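Long-range contact in surface presentation of antigens protein SPAS (Shigella flexneri, PDB 2VT1), which is an inner-membrane protein of the type III secretion exporter family, required for invasion and for secretion of the three Ipa proteins: residues V47-K52 with D69-L74. Residues are numbered along the deposited sequence; the frame is centred on the assembly and turned at random.
Sequences VKLARK and DEVLRL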
# COMPACT_ATOMS: atom_id res chain seq x y z
N VAL B 47 9.09 6.25 -4.84
CA VAL B 47 9.79 5.19 -5.51
C VAL B 47 10.76 4.45 -4.60
O VAL B 47 10.91 3.24 -4.70
CB VAL B 47 10.56 5.74 -6.71
CG1 VAL B 47 11.34 4.64 -7.36
CG2 VAL B 47 9.60 6.37 -7.69
N LYS B 48 11.40 5.18 -3.70
CA LYS B 48 12.38 4.56 -2.82
C LYS B 48 11.69 3.75 -1.72
O LYS B 48 12.18 2.70 -1.35
CB LYS B 48 13.31 5.61 -2.21
CG LYS B 48 14.53 5.95 -3.09
N LEU B 49 10.55 4.23 -1.24
CA LEU B 49 9.82 3.50 -0.19
C LEU B 49 9.17 2.25 -0.76
O LEU B 49 9.20 1.20 -0.14
CB LEU B 49 8.77 4.39 0.46
CG LEU B 49 7.94 3.73 1.57
CD1 LEU B 49 8.83 3.28 2.70
CD2 LEU B 49 6.84 4.69 2.06
N ALA B 50 8.57 2.36 -1.94
CA ALA B 50 7.97 1.21 -2.60
C ALA B 50 8.98 0.05 -2.71
O ALA B 50 8.68 -1.08 -2.32
CB ALA B 50 7.46 1.63 -3.95
N ARG B 51 10.17 0.36 -3.22
CA ARG B 51 11.26 -0.61 -3.34
C ARG B 51 11.69 -1.23 -2.02
O ARG B 51 11.89 -2.44 -1.91
CB ARG B 51 12.49 0.09 -3.93
CG ARG B 51 12.64 0.05 -5.44
CD ARG B 51 14.12 0.30 -5.81
NE ARG B 51 14.31 0.98 -7.09
CZ ARG B 51 14.57 2.29 -7.23
NH1 ARG B 51 14.72 2.82 -8.44
NH2 ARG B 51 14.66 3.08 -6.16
N LYS B 52 11.91 -0.36 -1.05
CA LYS B 52 12.30 -0.74 0.30
C LYS B 52 11.36 -1.80 0.86
O LYS B 52 11.79 -2.86 1.32
CB LYS B 52 12.20 0.51 1.15
CG LYS B 52 13.22 0.70 2.21
CD LYS B 52 13.52 2.21 2.29
CE LYS B 52 13.93 2.66 3.67
NZ LYS B 52 14.52 4.03 3.62
N ASP B 69 8.13 5.31 10.49
CA ASP B 69 7.95 6.76 10.32
C ASP B 69 7.93 7.21 8.86
O ASP B 69 7.23 8.14 8.49
CB ASP B 69 9.08 7.51 11.04
CG ASP B 69 8.68 8.05 12.40
OD1 ASP B 69 9.36 7.69 13.39
OD2 ASP B 69 7.69 8.82 12.49
N GLU B 70 8.72 6.56 8.02
CA GLU B 70 8.74 6.88 6.59
C GLU B 70 7.38 6.57 5.96
O GLU B 70 6.97 7.24 5.01
CB GLU B 70 9.84 6.10 5.88
CG GLU B 70 10.02 6.48 4.41
CD GLU B 70 11.24 5.83 3.77
OE1 GLU B 70 11.97 5.09 4.46
OE2 GLU B 70 11.46 6.08 2.56
N VAL B 71 6.70 5.55 6.49
CA VAL B 71 5.38 5.18 5.97
C VAL B 71 4.32 6.07 6.59
O VAL B 71 3.43 6.56 5.92
CB VAL B 71 5.06 3.69 6.25
CG1 VAL B 71 3.63 3.39 5.87
CG2 VAL B 71 6.01 2.79 5.45
N LEU B 72 4.44 6.29 7.89
CA LEU B 72 3.49 7.08 8.63
C LEU B 72 3.44 8.54 8.15
O LEU B 72 2.39 9.18 8.21
CB LEU B 72 3.84 7.01 10.12
CG LEU B 72 2.78 7.52 11.08
CD1 LEU B 72 1.43 6.88 10.78
CD2 LEU B 72 3.24 7.20 12.50
N ARG B 73 4.54 9.06 7.65
CA ARG B 73 4.54 10.41 7.10
C ARG B 73 3.50 10.60 5.95
O ARG B 73 2.91 11.68 5.82
CB ARG B 73 5.95 10.81 6.65
CG ARG B 73 6.20 10.72 5.17
CD ARG B 73 7.68 10.82 4.88
NE ARG B 73 7.95 11.05 3.46
CZ ARG B 73 7.98 10.09 2.55
NH1 ARG B 73 7.78 8.82 2.88
NH2 ARG B 73 8.23 10.41 1.30
N LEU B 74 3.28 9.56 5.15
CA LEU B 74 2.28 9.63 4.08
C LEU B 74 0.87 9.70 4.63
O LEU B 74 0.06 10.48 4.16
CB LEU B 74 2.40 8.43 3.13
CG LEU B 74 3.77 8.23 2.48
CD1 LEU B 74 3.74 7.01 1.57
CD2 LEU B 74 4.16 9.47 1.68
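Glu70, with CG anti to its backbone N (chi1 -174°) and the chain extended beyond it, stretches from helix 68-80 to helix 47-56. Its OE1 accepts a hydrogen bond from Lys52 NZ at 2.9 Å through the syn lone pair, forming a salt bridge tip to tip. The Lys52 chain, bent at chi2, also rests on His67. Leu49 meets Glu70 tip to tip: Leu49 CD1 lies 3.7 Å from the carboxylate carbon Glu70 CD and 3.8 Å from Glu70 CG, so the methylene next to the acid group provides apolar surface. Val71 is buried, its side chain also touching Pro18 and Val63 in loops of the chain, and its CG2 meets Leu49 CD1 at 4.0 Å. Leu49 is thus a knob in a hole formed by Glu70, Val71, Arg73 and Leu74. The segments cross at -129°, joining two helices of the compact alpha/beta cytoplasmic domain characteristic of the FlhB/YscU/SpaS exporters. Arg73 folds back along its own helix: NH1 donates to Glu70 O at 2.8 Å, in the carbonyl plane, while NH2 makes a salt bridge to Asp46, just before helix 47-56. The two bonds fix the guanidinium with its edge near Leu49 CD2. Leu74 completes the hole, CD1 reaching Leu49 CD2 at 3.9 Å.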